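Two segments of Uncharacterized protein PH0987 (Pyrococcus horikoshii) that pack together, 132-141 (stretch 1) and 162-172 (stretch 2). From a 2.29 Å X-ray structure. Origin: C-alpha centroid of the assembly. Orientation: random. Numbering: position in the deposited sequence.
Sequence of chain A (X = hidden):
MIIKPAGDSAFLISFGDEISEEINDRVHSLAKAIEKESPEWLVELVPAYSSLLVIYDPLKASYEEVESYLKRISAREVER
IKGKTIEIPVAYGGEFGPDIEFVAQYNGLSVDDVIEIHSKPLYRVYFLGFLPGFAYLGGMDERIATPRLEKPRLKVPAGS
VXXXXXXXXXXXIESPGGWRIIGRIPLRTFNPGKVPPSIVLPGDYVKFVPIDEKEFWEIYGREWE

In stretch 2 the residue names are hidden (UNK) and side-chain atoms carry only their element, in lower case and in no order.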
ATOM      1  N   PRO A 132       9.364 -18.771  12.271  1.00 35.57           N
ATOM      2  CA  PRO A 132      10.216 -18.176  11.309  1.00 35.58           C
ATOM      3  C   PRO A 132       9.543 -16.868  11.110  1.00 35.96           C
ATOM      4  O   PRO A 132       8.369 -16.718  11.253  1.00 35.74           O
ATOM      5  CB  PRO A 132      10.108 -19.130  10.152  1.00 34.20           C
ATOM      6  CG  PRO A 132       8.774 -19.742  10.340  1.00 35.69           C
ATOM      7  CD  PRO A 132       8.770 -19.990  11.766  1.00 36.78           C
ATOM      8  N   GLY A 133      10.310 -15.873  10.860  1.00 34.07           N
ATOM      9  CA  GLY A 133       9.652 -14.601  10.448  1.00 35.55           C
ATOM     10  C   GLY A 133       8.717 -14.653   9.213  1.00 32.43           C
ATOM     11  O   GLY A 133       9.050 -15.193   8.192  1.00 31.47           O
ATOM     12  N   PHE A 134       7.569 -14.005   9.320  1.00 31.18           N
ATOM     13  CA  PHE A 134       6.661 -13.774   8.187  1.00 27.22           C
ATOM     14  C   PHE A 134       6.076 -12.344   8.402  1.00 24.72           C
ATOM     15  O   PHE A 134       5.806 -11.975   9.528  1.00 22.47           O
ATOM     16  CB  PHE A 134       5.552 -14.857   8.177  1.00 25.36           C
ATOM     17  CG  PHE A 134       4.737 -14.892   6.865  1.00 25.25           C
ATOM     18  CD1 PHE A 134       5.151 -15.635   5.758  1.00 20.15           C
ATOM     19  CD2 PHE A 134       3.635 -14.124   6.717  1.00 22.83           C
ATOM     20  CE1 PHE A 134       4.458 -15.570   4.584  1.00 17.14           C
ATOM     21  CE2 PHE A 134       2.911 -14.086   5.549  1.00 21.06           C
ATOM     22  CZ  PHE A 134       3.326 -14.807   4.484  1.00 20.23           C
ATOM     23  N   ALA A 135       5.927 -11.549   7.337  1.00 23.89           N
ATOM     24  CA  ALA A 135       5.175 -10.303   7.377  1.00 20.87           C
ATOM     25  C   ALA A 135       3.872 -10.412   6.619  1.00 21.47           C
ATOM     26  O   ALA A 135       3.820 -10.863   5.483  1.00 19.80           O
ATOM     27  CB  ALA A 135       5.976  -9.217   6.805  1.00 23.06           C
ATOM     28  N   TYR A 136       2.811  -9.949   7.253  1.00 20.67           N
ATOM     29  CA  TYR A 136       1.484 -10.200   6.778  1.00 21.49           C
ATOM     30  C   TYR A 136       1.017  -8.847   6.460  1.00 21.65           C
ATOM     31  O   TYR A 136       1.220  -7.941   7.280  1.00 23.06           O
ATOM     32  CB  TYR A 136       0.621 -10.722   7.893  1.00 20.67           C
ATOM     33  CG  TYR A 136       0.909 -12.111   8.341  1.00 24.53           C
ATOM     34  CD1 TYR A 136       0.097 -13.199   7.908  1.00 25.93           C
ATOM     35  CD2 TYR A 136       1.862 -12.337   9.306  1.00 27.62           C
ATOM     36  CE1 TYR A 136       0.304 -14.462   8.388  1.00 28.61           C
ATOM     37  CE2 TYR A 136       2.057 -13.576   9.801  1.00 31.92           C
ATOM     38  CZ  TYR A 136       1.277 -14.653   9.314  1.00 33.70           C
ATOM     39  OH  TYR A 136       1.510 -15.922   9.830  1.00 41.94           O
ATOM     40  N   LEU A 137       0.382  -8.692   5.305  1.00 21.60           N
ATOM     41  CA  LEU A 137       0.120  -7.341   4.722  1.00 22.22           C
ATOM     42  C   LEU A 137      -1.329  -7.277   4.324  1.00 22.88           C
ATOM     43  O   LEU A 137      -1.969  -8.325   4.235  1.00 25.41           O
ATOM     44  CB  LEU A 137       0.964  -6.968   3.495  1.00 20.16           C
ATOM     45  CG  LEU A 137       2.456  -7.037   3.548  1.00 21.74           C
ATOM     46  CD1 LEU A 137       2.951  -6.723   2.146  1.00 27.60           C
ATOM     47  CD2 LEU A 137       3.218  -6.233   4.643  1.00 25.81           C
ATOM     48  N   GLY A 138      -1.876  -6.047   4.247  1.00 22.09           N
ATOM     49  CA  GLY A 138      -3.238  -5.820   3.984  1.00 18.29           C
ATOM     50  C   GLY A 138      -3.188  -4.870   2.834  1.00 18.08           C
ATOM     51  O   GLY A 138      -2.238  -4.147   2.654  1.00 18.32           O
ATOM     52  N   GLY A 139      -4.228  -4.873   2.026  1.00 19.61           N
ATOM     53  CA  GLY A 139      -4.284  -3.833   1.000  1.00 21.43           C
ATOM     54  C   GLY A 139      -4.170  -4.382  -0.432  1.00 22.27           C
ATOM     55  O   GLY A 139      -4.296  -3.652  -1.329  1.00 22.87           O
ATOM     56  N   MET A 140      -3.957  -5.687  -0.622  1.00 21.49           N
ATOM     57  CA  MET A 140      -3.760  -6.267  -1.957  1.00 21.21           C
ATOM     58  C   MET A 140      -4.942  -6.052  -2.867  1.00 21.77           C
ATOM     59  O   MET A 140      -6.093  -6.421  -2.522  1.00 22.30           O
ATOM     60  CB  MET A 140      -3.516  -7.834  -1.871  1.00 18.14           C
ATOM     61  CG  MET A 140      -2.871  -8.436  -3.223  1.00 15.75           C
ATOM     62  SD  MET A 140      -2.481 -10.129  -3.157  1.00  5.74           S
ATOM     63  CE  MET A 140      -3.969 -10.768  -3.138  1.00  5.34           C
ATOM     64  N   ASP A 141      -4.692  -5.648  -4.092  1.00 24.32           N
ATOM     65  CA  ASP A 141      -5.823  -5.675  -5.128  1.00 25.70           C
ATOM     66  C   ASP A 141      -6.423  -7.100  -5.373  1.00 26.49           C
ATOM     67  O   ASP A 141      -5.690  -8.020  -5.669  1.00 26.76           O
ATOM     68  CB  ASP A 141      -5.251  -5.104  -6.426  1.00 26.54           C
ATOM     69  CG  ASP A 141      -6.326  -4.688  -7.429  1.00 30.31           C
ATOM     70  OD1 ASP A 141      -7.312  -5.401  -7.603  1.00 28.71           O
ATOM     71  OD2 ASP A 141      -6.206  -3.569  -7.987  1.00 37.35           O
ATOM     72  N   UNK A 162       4.632 -13.998  -1.392  1.00 20.51           N
ATOM     73  CA  UNK A 162       3.582 -14.774  -1.950  1.00 20.28           C
ATOM     74  C   UNK A 162       2.227 -14.210  -1.807  1.00 19.97           C
ATOM     75  O   UNK A 162       2.081 -13.204  -1.160  1.00 20.74           O
ATOM     76  N   UNK A 163       1.236 -14.913  -2.377  1.00 20.13           N
ATOM     77  CA  UNK A 163      -0.200 -14.582  -2.291  1.00 19.26           C
ATOM     78  C   UNK A 163      -0.892 -15.823  -1.739  1.00 21.27           C
ATOM     79  O   UNK A 163      -0.494 -16.986  -2.053  1.00 21.99           O
ATOM     80  c   UNK A 163      -2.298 -14.256  -3.792  1.00 19.91           C
ATOM     81  c   UNK A 163      -0.528 -12.718  -5.729  1.00 21.37           C
ATOM     82  c   UNK A 163      -0.093 -12.985  -4.298  1.00 17.97           C
ATOM     83  c   UNK A 163      -0.754 -14.259  -3.708  1.00 18.93           C
ATOM     84  N   UNK A 164      -1.944 -15.600  -0.968  1.00 20.21           N
ATOM     85  CA  UNK A 164      -2.708 -16.634  -0.427  1.00 23.13           C
ATOM     86  C   UNK A 164      -4.056 -16.005  -0.148  1.00 24.47           C
ATOM     87  O   UNK A 164      -4.203 -15.210   0.762  1.00 26.36           O
ATOM     88  c   UNK A 164      -2.052 -17.236   0.854  1.00 23.69           C
ATOM     89  N   UNK A 165      -5.057 -16.413  -0.913  1.00 25.07           N
ATOM     90  CA  UNK A 165      -6.291 -15.599  -1.122  1.00 23.54           C
ATOM     91  C   UNK A 165      -6.065 -14.121  -1.456  1.00 23.67           C
ATOM     92  O   UNK A 165      -5.250 -13.725  -2.330  1.00 20.35           O
ATOM     93  N   UNK A 166      -6.754 -13.301  -0.655  1.00 21.81           N
ATOM     94  CA  UNK A 166      -6.616 -11.885  -0.777  1.00 24.57           C
ATOM     95  C   UNK A 166      -5.426 -11.273  -0.043  1.00 21.32           C
ATOM     96  O   UNK A 166      -5.380 -10.099   0.061  1.00 21.11           O
ATOM     97  c   UNK A 166     -10.512 -11.531  -0.494  1.00 37.53           C
ATOM     98  n   UNK A 166     -13.002 -11.657  -0.823  1.00 44.60           N
ATOM     99  c   UNK A 166     -11.656 -12.099  -1.345  1.00 42.18           C
ATOM    100  c   UNK A 166      -9.119 -11.780  -1.210  1.00 30.56           C
ATOM    101  c   UNK A 166      -7.950 -11.195  -0.386  1.00 25.03           C
ATOM    102  N   UNK A 167      -4.491 -12.079   0.446  1.00 21.78           N
ATOM    103  CA  UNK A 167      -3.318 -11.624   1.250  1.00 22.26           C
ATOM    104  C   UNK A 167      -2.054 -11.798   0.528  1.00 20.35           C
ATOM    105  O   UNK A 167      -1.813 -12.828  -0.168  1.00 22.09           O
ATOM    106  c   UNK A 167      -4.170 -12.839   3.364  1.00 30.06           C
ATOM    107  c   UNK A 167      -4.104 -11.894   4.561  1.00 38.25           C
ATOM    108  c   UNK A 167      -3.073 -12.535   2.472  1.00 23.23           C
ATOM    109  o   UNK A 167      -3.080 -11.798   5.269  1.00 38.35           O
ATOM    110  n   UNK A 167      -5.164 -11.179   4.760  1.00 40.30           N
ATOM    111  N   UNK A 168      -1.183 -10.884   0.774  1.00 18.37           N
ATOM    112  CA  UNK A 168       0.168 -11.002   0.338  1.00 19.78           C
ATOM    113  C   UNK A 168       1.090 -10.789   1.549  1.00 19.25           C
ATOM    114  O   UNK A 168       0.686 -10.392   2.616  1.00 19.64           O
ATOM    115  c   UNK A 168       0.498 -10.092  -0.916  1.00 20.74           C
ATOM    116  c   UNK A 168       0.412  -8.587  -0.609  1.00 21.55           C
ATOM    117  o   UNK A 168       1.794 -10.429  -1.424  1.00 20.94           O
ATOM    118  N   UNK A 169       2.332 -11.159   1.419  1.00 20.52           N
ATOM    119  CA  UNK A 169       3.229 -11.023   2.522  1.00 21.42           C
ATOM    120  C   UNK A 169       4.487 -11.667   2.045  1.00 21.55           C
ATOM    121  O   UNK A 169       4.586 -11.994   0.872  1.00 22.06           O
ATOM    122  N   UNK A 170       5.442 -11.855   2.932  1.00 20.71           N
ATOM    123  CA  UNK A 170       6.644 -12.577   2.550  1.00 21.37           C
ATOM    124  C   UNK A 170       7.204 -13.456   3.702  1.00 21.53           C
ATOM    125  O   UNK A 170       7.023 -13.137   4.888  1.00 19.77           O
ATOM    126  c   UNK A 170       6.996  -8.449   2.891  1.00 17.06           C
ATOM    127  c   UNK A 170       6.925  -7.122   3.455  1.00 22.14           C
ATOM    128  c   UNK A 170       8.366 -10.707   3.076  1.00 22.31           C
ATOM    129  c   UNK A 170       7.845  -6.690   4.394  1.00 18.77           C
ATOM    130  c   UNK A 170       8.885  -8.870   4.372  1.00 20.60           C
ATOM    131  c   UNK A 170       8.002  -9.325   3.372  1.00 23.38           C
ATOM    132  c   UNK A 170       8.837  -7.546   4.891  1.00 23.35           C
ATOM    133  c   UNK A 170       7.713 -11.633   2.031  1.00 20.91           C
ATOM    134  c   UNK A 170       9.440 -10.973   3.847  1.00 27.48           C
ATOM    135  n   UNK A 170       9.786  -9.876   4.605  1.00 23.65           N
ATOM    136  N   UNK A 171       7.818 -14.573   3.293  1.00 20.76           N
ATOM    137  CA  UNK A 171       8.710 -15.385   4.109  1.00 23.43           C
ATOM    138  C   UNK A 171      10.010 -14.667   4.401  1.00 25.74           C
ATOM    139  O   UNK A 171      10.753 -14.334   3.454  1.00 27.53           O
ATOM    140  c   UNK A 171       5.760 -17.857   1.739  1.00 26.97           C
ATOM    141  c   UNK A 171       8.980 -16.661   3.377  1.00 23.25           C
ATOM    142  c   UNK A 171       6.171 -19.108   3.717  1.00 28.73           C
ATOM    143  c   UNK A 171       7.707 -17.411   3.104  1.00 22.04           C
ATOM    144  c   UNK A 171       5.384 -18.816   2.610  1.00 27.90           C
ATOM    145  c   UNK A 171       7.318 -18.398   3.936  1.00 24.22           C
ATOM    146  o   UNK A 171       4.237 -19.516   2.450  1.00 23.58           O
ATOM    147  c   UNK A 171       6.924 -17.122   2.013  1.00 22.89           C
ATOM    148  N   UNK A 172      10.244 -14.338   5.668  1.00 26.33           N
ATOM    149  CA  UNK A 172      11.427 -13.545   6.032  1.00 28.94           C
ATOM    150  C   UNK A 172      12.682 -14.424   6.030  1.00 30.16           C
ATOM    151  O   UNK A 172      13.747 -13.961   5.705  1.00 32.31           O
ATOM    152  c   UNK A 172      11.246 -12.856   7.377  1.00 26.27           C
TER

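Position 162 has backbone atoms alone and touches nothing on stretch 1; it is Gly162. At 163 four carbons fork at the first, one arm being two carbons long, which defines Ile163. Its CG1 lies 3.9 Å from SD of Met140. A single carbon at 164, out of reach of stretch 1, gives Ala164.

Position 165 has no side-chain atom, and its positive phi (47°) suits the residue that lacks one, Gly165. Its O lies 3.3 Å from CE of Met140. At 166 four carbons in a row end in a nitrogen: Lys166, whose chain leads away from stretch 1 while its backbone C sits 3.5 Å from CE of Met140. Position 167 carries three carbons, the third bearing one oxygen and one nitrogen, hence Gln167. Its CB points away, yet the chain bends back to set OE1 3.8 Å from O of Leu137 and near the edge of the Tyr136 ring. This residue closes the type II' turn that begins at Ala164.

At 168 one carbon bears an oxygen and a carbon, the pattern of Thr168. OG1 donates a hydrogen bond to O of Gly162 (2.8 Å), tying together the two arms of the hairpin, while CB packs 3.7 Å from SD of Met140. Position 169 is bare, as Gly169 must be: an ideal CB would fall 2.2 Å from O of Ala135 and 3.0 Å from CE2 of Phe134.

Nine ring atoms, eight carbons and one nitrogen in fused five- and six-membered rings, follow one carbon at 170, so this is Trp170. CB of Ala135 stands 3.7 Å from the centroid of its six-membered ring, almost on the ring normal, in a CH-pi contact; CD2 of Leu137 approaches CZ3 at 4.0 Å. At 171 one carbon leads to a six-carbon ring bearing an oxygen: Tyr171. The edge of Phe134 meets its face, with the planes at 87° and CE1 of Phe134 3.9 Å from CE2 of Tyr171. The lone carbon at 172 makes Ala172, and its CB lies 4.3 Å from N of Phe134.

The contact is built on antiparallel pairing of strands 134-138 and 167-171. Ala172 N to Gly133 O (2.9 Å), Ala135 N to Trp170 O (3.1 Å) and Trp170 N to Ala135 O (3.2 Å) fix the register; Leu137 N to Thr168 O (3.2 Å) is weak. Phe134 and Tyr171 pair on one face of the sheet, Ala135 and Trp170 on the other. Beyond the strand, Met140 extends the apolar packing to the turn, and 745 Å² is buried in all.

Stretch 2, residues 162-172: GIAGKQTGWYA
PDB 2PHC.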